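Local coordinates for disulfide bond protein A (Staphylococcus aureus, PDB 3BCI) that probably acts as a thiol:disulfide oxidoreductase of the DsbA subfamily, with a redox-active CxxC disulfide thought to serve oxidative protein folding, at residues G11-C23 and V47-S61. Residues are numbered along the deposited sequence; the frame is centred on the assembly and turned at random. Where two conformers were deposited one is given.
Sequences GKPLVVVYGDYKC and VEYQFVNLAFLGKDS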
loop_
_atom_site.group_PDB
_atom_site.type_symbol
_atom_site.label_atom_id
_atom_site.label_comp_id
_atom_site.label_asym_id
_atom_site.label_seq_id
_atom_site.Cartn_x
_atom_site.Cartn_y
_atom_site.Cartn_z
ATOM N N GLY A 11 13.067 17.000 -7.597
ATOM C CA GLY A 11 12.923 15.684 -8.267
ATOM C C GLY A 11 11.576 15.529 -8.945
ATOM O O GLY A 11 10.996 16.497 -9.434
ATOM N N LYS A 12 11.075 14.302 -8.981
ATOM C CA LYS A 12 9.787 14.038 -9.598
ATOM C C LYS A 12 8.657 14.097 -8.579
ATOM O O LYS A 12 8.885 13.957 -7.381
ATOM C CB LYS A 12 9.811 12.671 -10.276
ATOM C CG LYS A 12 10.403 11.565 -9.435
ATOM C CD LYS A 12 11.344 10.752 -10.291
ATOM C CE LYS A 12 11.318 9.288 -9.919
ATOM N NZ LYS A 12 12.284 8.520 -10.750
ATOM N N PRO A 13 7.424 14.316 -9.048
ATOM C CA PRO A 13 6.258 14.391 -8.167
ATOM C C PRO A 13 6.197 13.203 -7.195
ATOM O O PRO A 13 6.533 12.075 -7.550
ATOM C CB PRO A 13 5.089 14.366 -9.150
ATOM C CG PRO A 13 5.649 15.067 -10.364
ATOM C CD PRO A 13 7.041 14.496 -10.464
ATOM N N LEU A 14 5.786 13.463 -5.963
ATOM C CA LEU A 14 5.623 12.386 -4.995
ATOM C C LEU A 14 4.120 12.207 -4.763
ATOM O O LEU A 14 3.439 13.131 -4.313
ATOM C CB LEU A 14 6.291 12.726 -3.668
ATOM C CG LEU A 14 5.801 11.887 -2.478
ATOM C CD1 LEU A 14 6.331 10.456 -2.562
ATOM C CD2 LEU A 14 6.256 12.545 -1.192
ATOM N N VAL A 15 3.603 11.027 -5.083
ATOM C CA VAL A 15 2.185 10.752 -4.883
ATOM C C VAL A 15 2.027 9.877 -3.640
ATOM O O VAL A 15 2.568 8.771 -3.573
ATOM C CB VAL A 15 1.580 10.017 -6.099
ATOM C CG1 VAL A 15 0.108 9.709 -5.844
ATOM C CG2 VAL A 15 1.743 10.873 -7.360
ATOM N N VAL A 16 1.290 10.381 -2.654
ATOM C CA VAL A 16 1.074 9.644 -1.415
ATOM C C VAL A 16 -0.400 9.309 -1.231
ATOM O O VAL A 16 -1.270 10.180 -1.346
ATOM C CB VAL A 16 1.526 10.455 -0.178
ATOM C CG1 VAL A 16 1.331 9.618 1.087
ATOM C CG2 VAL A 16 2.980 10.878 -0.325
ATOM N N VAL A 17 -0.673 8.040 -0.954
ATOM C CA VAL A 17 -2.037 7.587 -0.720
ATOM C C VAL A 17 -2.077 7.020 0.693
ATOM O O VAL A 17 -1.273 6.155 1.042
ATOM C CB VAL A 17 -2.467 6.486 -1.725
ATOM C CG1 VAL A 17 -3.803 5.853 -1.287
ATOM C CG2 VAL A 17 -2.626 7.091 -3.116
ATOM N N TYR A 18 -2.995 7.539 1.501
ATOM C CA TYR A 18 -3.170 7.090 2.880
ATOM C C TYR A 18 -4.339 6.125 2.921
ATOM O O TYR A 18 -5.390 6.399 2.344
ATOM C CB TYR A 18 -3.462 8.287 3.789
ATOM C CG TYR A 18 -2.280 9.203 4.001
ATOM C CD1 TYR A 18 -1.343 8.944 5.002
ATOM C CD2 TYR A 18 -2.111 10.344 3.215
ATOM C CE1 TYR A 18 -0.273 9.803 5.223
ATOM C CE2 TYR A 18 -1.043 11.209 3.423
ATOM C CZ TYR A 18 -0.129 10.937 4.431
ATOM O OH TYR A 18 0.902 11.812 4.671
ATOM N N GLY A 19 -4.161 4.994 3.594
ATOM C CA GLY A 19 -5.240 4.031 3.673
ATOM C C GLY A 19 -4.991 2.843 4.580
ATOM O O GLY A 19 -4.182 2.898 5.505
ATOM N N ASP A 20 -5.702 1.760 4.301
ATOM C CA ASP A 20 -5.601 0.525 5.074
ATOM C C ASP A 20 -6.143 -0.568 4.162
ATOM O O ASP A 20 -7.151 -0.363 3.488
ATOM C CB ASP A 20 -6.462 0.634 6.342
ATOM C CG ASP A 20 -6.267 -0.540 7.291
ATOM O OD1 ASP A 20 -6.223 -1.692 6.817
ATOM O OD2 ASP A 20 -6.168 -0.309 8.514
ATOM N N TYR A 21 -5.480 -1.723 4.130
ATOM C CA TYR A 21 -5.927 -2.818 3.278
ATOM C C TYR A 21 -7.316 -3.332 3.654
ATOM O O TYR A 21 -7.977 -3.978 2.847
ATOM C CB TYR A 21 -4.919 -3.976 3.323
ATOM C CG TYR A 21 -3.658 -3.715 2.538
ATOM C CD1 TYR A 21 -3.703 -3.558 1.156
ATOM C CD2 TYR A 21 -2.422 -3.603 3.177
ATOM C CE1 TYR A 21 -2.554 -3.290 0.425
ATOM C CE2 TYR A 21 -1.262 -3.334 2.449
ATOM C CZ TYR A 21 -1.340 -3.178 1.075
ATOM O OH TYR A 21 -0.209 -2.903 0.343
ATOM N N LYS A 22 -7.757 -3.038 4.873
ATOM C CA LYS A 22 -9.069 -3.487 5.341
ATOM C C LYS A 22 -10.160 -2.457 5.078
ATOM O O LYS A 22 -11.337 -2.707 5.343
ATOM C CB LYS A 22 -9.021 -3.763 6.845
ATOM C CG LYS A 22 -8.065 -4.875 7.243
ATOM C CD LYS A 22 -8.211 -5.260 8.714
ATOM C CE LYS A 22 -9.514 -6.007 8.977
ATOM N NZ LYS A 22 -9.685 -6.294 10.433
ATOM N N CYS A 23 -9.755 -1.314 4.546
ATOM C CA CYS A 23 -10.700 -0.253 4.250
ATOM C C CYS A 23 -11.393 -0.413 2.903
ATOM O O CYS A 23 -10.752 -0.453 1.849
ATOM C CB CYS A 23 -9.995 1.095 4.328
ATOM S SG CYS A 23 -11.001 2.483 3.851
ATOM N N VAL A 47 6.715 9.359 -11.421
ATOM C CA VAL A 47 6.499 9.854 -10.065
ATOM C C VAL A 47 6.947 8.807 -9.066
ATOM O O VAL A 47 7.211 7.662 -9.429
ATOM C CB VAL A 47 5.006 10.141 -9.784
ATOM C CG1 VAL A 47 4.430 11.046 -10.865
ATOM C CG2 VAL A 47 4.224 8.825 -9.709
ATOM N N GLU A 48 7.054 9.217 -7.811
ATOM C CA GLU A 48 7.392 8.301 -6.733
ATOM C C GLU A 48 6.034 8.044 -6.091
ATOM O O GLU A 48 5.274 8.984 -5.848
ATOM C CB GLU A 48 8.319 8.968 -5.716
ATOM C CG GLU A 48 9.666 9.376 -6.281
ATOM C CD GLU A 48 10.633 8.214 -6.385
ATOM O OE1 GLU A 48 10.182 7.074 -6.633
ATOM O OE2 GLU A 48 11.850 8.444 -6.228
ATOM N N TYR A 49 5.712 6.776 -5.854
ATOM C CA TYR A 49 4.444 6.421 -5.230
ATOM C C TYR A 49 4.718 5.891 -3.834
ATOM O O TYR A 49 5.654 5.112 -3.631
ATOM C CB TYR A 49 3.717 5.347 -6.050
ATOM C CG TYR A 49 2.537 4.725 -5.334
ATOM C CD1 TYR A 49 1.398 5.476 -5.020
ATOM C CD2 TYR A 49 2.566 3.385 -4.945
ATOM C CE1 TYR A 49 0.318 4.898 -4.333
ATOM C CE2 TYR A 49 1.502 2.805 -4.263
ATOM C CZ TYR A 49 0.384 3.561 -3.962
ATOM O OH TYR A 49 -0.668 2.969 -3.299
ATOM N N GLN A 50 3.913 6.331 -2.873
ATOM C CA GLN A 50 4.055 5.875 -1.497
ATOM C C GLN A 50 2.691 5.601 -0.896
ATOM O O GLN A 50 1.789 6.435 -0.967
ATOM C CB GLN A 50 4.787 6.915 -0.636
ATOM C CG GLN A 50 4.788 6.569 0.857
ATOM C CD GLN A 50 5.633 7.518 1.698
ATOM O OE1 GLN A 50 5.881 8.661 1.312
ATOM N NE2 GLN A 50 6.065 7.047 2.865
ATOM N N PHE A 51 2.545 4.417 -0.317
ATOM C CA PHE A 51 1.299 4.029 0.330
ATOM C C PHE A 51 1.575 4.070 1.826
ATOM O O PHE A 51 2.510 3.419 2.305
ATOM C CB PHE A 51 0.896 2.612 -0.094
ATOM C CG PHE A 51 -0.386 2.128 0.538
ATOM C CD1 PHE A 51 -1.602 2.712 0.208
ATOM C CD2 PHE A 51 -0.371 1.091 1.471
ATOM C CE1 PHE A 51 -2.790 2.273 0.799
ATOM C CE2 PHE A 51 -1.550 0.646 2.066
ATOM C CZ PHE A 51 -2.760 1.240 1.731
ATOM N N VAL A 52 0.798 4.862 2.556
ATOM C CA VAL A 52 0.974 4.966 4.002
ATOM C C VAL A 52 -0.229 4.287 4.638
ATOM O O VAL A 52 -1.352 4.778 4.534
ATOM C CB VAL A 52 1.043 6.438 4.471
ATOM C CG1 VAL A 52 1.255 6.492 5.978
ATOM C CG2 VAL A 52 2.180 7.161 3.755
ATOM N N ASN A 53 0.022 3.161 5.296
ATOM C CA ASN A 53 -1.023 2.355 5.922
ATOM C C ASN A 53 -1.272 2.742 7.376
ATOM O O ASN A 53 -0.412 2.538 8.232
ATOM C CB ASN A 53 -0.613 0.885 5.856
ATOM C CG ASN A 53 -1.766 -0.058 6.092
ATOM O OD1 ASN A 53 -2.645 0.202 6.919
ATOM N ND2 ASN A 53 -1.761 -1.181 5.377
ATOM N N LEU A 54 -2.448 3.290 7.662
ATOM C CA LEU A 54 -2.770 3.684 9.032
ATOM C C LEU A 54 -2.997 2.483 9.961
ATOM O O LEU A 54 -2.986 2.635 11.181
ATOM C CB LEU A 54 -4.003 4.605 9.059
ATOM C CG LEU A 54 -3.768 6.096 8.782
ATOM C CD1 LEU A 54 -3.422 6.312 7.311
ATOM C CD2 LEU A 54 -5.020 6.889 9.155
ATOM N N ALA A 55 -3.191 1.299 9.380
ATOM C CA ALA A 55 -3.413 0.065 10.147
ATOM C C ALA A 55 -4.318 0.334 11.343
ATOM O O ALA A 55 -3.945 0.061 12.483
ATOM C CB ALA A 55 -2.074 -0.499 10.625
ATOM N N PHE A 56 -5.513 0.847 11.077
ATOM C CA PHE A 56 -6.443 1.208 12.139
ATOM C C PHE A 56 -7.723 0.387 12.223
ATOM O O PHE A 56 -8.554 0.643 13.091
ATOM C CB PHE A 56 -6.823 2.685 11.988
ATOM C CG PHE A 56 -7.706 2.965 10.798
ATOM C CD1 PHE A 56 -9.080 3.139 10.957
ATOM C CD2 PHE A 56 -7.172 3.036 9.515
ATOM C CE1 PHE A 56 -9.908 3.384 9.855
ATOM C CE2 PHE A 56 -7.990 3.278 8.407
ATOM C CZ PHE A 56 -9.360 3.451 8.577
ATOM N N LEU A 57 -7.889 -0.594 11.342
ATOM C CA LEU A 57 -9.111 -1.388 11.346
ATOM C C LEU A 57 -9.015 -2.789 11.952
ATOM O O LEU A 57 -9.693 -3.712 11.503
ATOM C CB LEU A 57 -9.659 -1.467 9.919
ATOM C CG LEU A 57 -10.132 -0.106 9.389
ATOM C CD1 LEU A 57 -10.527 -0.215 7.924
ATOM C CD2 LEU A 57 -11.317 0.379 10.232
ATOM N N GLY A 58 -8.189 -2.949 12.979
ATOM C CA GLY A 58 -8.060 -4.254 13.605
ATOM C C GLY A 58 -6.617 -4.650 13.846
ATOM O O GLY A 58 -5.710 -4.124 13.207
ATOM N N LYS A 59 -6.405 -5.594 14.758
ATOM C CA LYS A 59 -5.059 -6.042 15.093
ATOM C C LYS A 59 -4.335 -6.709 13.931
ATOM O O LYS A 59 -3.115 -6.822 13.950
ATOM C CB LYS A 59 -5.100 -6.995 16.293
ATOM C CG LYS A 59 -6.057 -8.153 16.124
ATOM C CD LYS A 59 -6.120 -9.049 17.362
ATOM C CE LYS A 59 -4.970 -10.052 17.431
ATOM N NZ LYS A 59 -3.695 -9.477 17.942
ATOM N N ASP A 60 -5.080 -7.145 12.921
ATOM C CA ASP A 60 -4.468 -7.788 11.768
ATOM C C ASP A 60 -4.048 -6.775 10.700
ATOM O O ASP A 60 -3.314 -7.115 9.774
ATOM C CB ASP A 60 -5.427 -8.825 11.174
ATOM C CG ASP A 60 -6.750 -8.225 10.745
ATOM O OD1 ASP A 60 -7.355 -7.465 11.535
ATOM O OD2 ASP A 60 -7.193 -8.526 9.617
ATOM N N SER A 61 -4.509 -5.533 10.833
ATOM C CA SER A 61 -4.166 -4.480 9.877
ATOM C C SER A 61 -2.663 -4.268 9.805
ATOM O O SER A 61 -2.091 -4.180 8.721
ATOM C CB SER A 61 -4.827 -3.149 10.263
ATOM O OG SER A 61 -6.152 -3.061 9.770
HETATM O O HOH W 1 10.764 5.837 -9.686
HETATM O O HOH W 2 -3.682 -3.180 6.543
#
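D20 and K22 reach residues 54-61 through different torsions. D20 holds CG anti to its backbone N (chi1 -172°), which carries the carboxylate to F56 and S61. K22 has CG anti to its carbonyl carbon, and a bend at chi3 (71°) turns NZ to L57 and D60. D20 OD2 takes a hydrogen bond from F56 N (2.9 Å), nearly along its C-O axis. S61 OG donates to D20 OD2 at 3.0 Å, on its syn lone pair. L57 N adds a weak bond. D20 OD1 accepts from K22 N (2.8 Å) in an Asx turn, so the buried carboxylate is bound through both oxygens. A water joins OD1 to N53 ND2 and S61 O. K22 NZ makes a salt bridge to D60 OD1 (2.8 Å) and also bonds L57 O; the carbonyls of E93 and K95 are further acceptors.

Preceding these residues, strands 14-19 and 48-53 pair in parallel. Seven backbone hydrogen bonds run from P13 O to L54 N. On one face, V52 CB lies 3.5 Å from Y18 CD1, with the two side chains side by side. On the other, V17 CG2 meets the edge of the Y49 ring, in its plane. F51 CE2 sits over one face of Y21, offset toward the rim, with the ring planes at 44°. Y21 OH bonds S68 and Q83. L57 CD1 touches C23 CB at 3.9 Å. C23 caps helix 24-42; its disulfide with C26 has been seen for this protein. This is the beta-alpha-beta unit of the thioredoxin fold, with the CxxC site at the start of its helix.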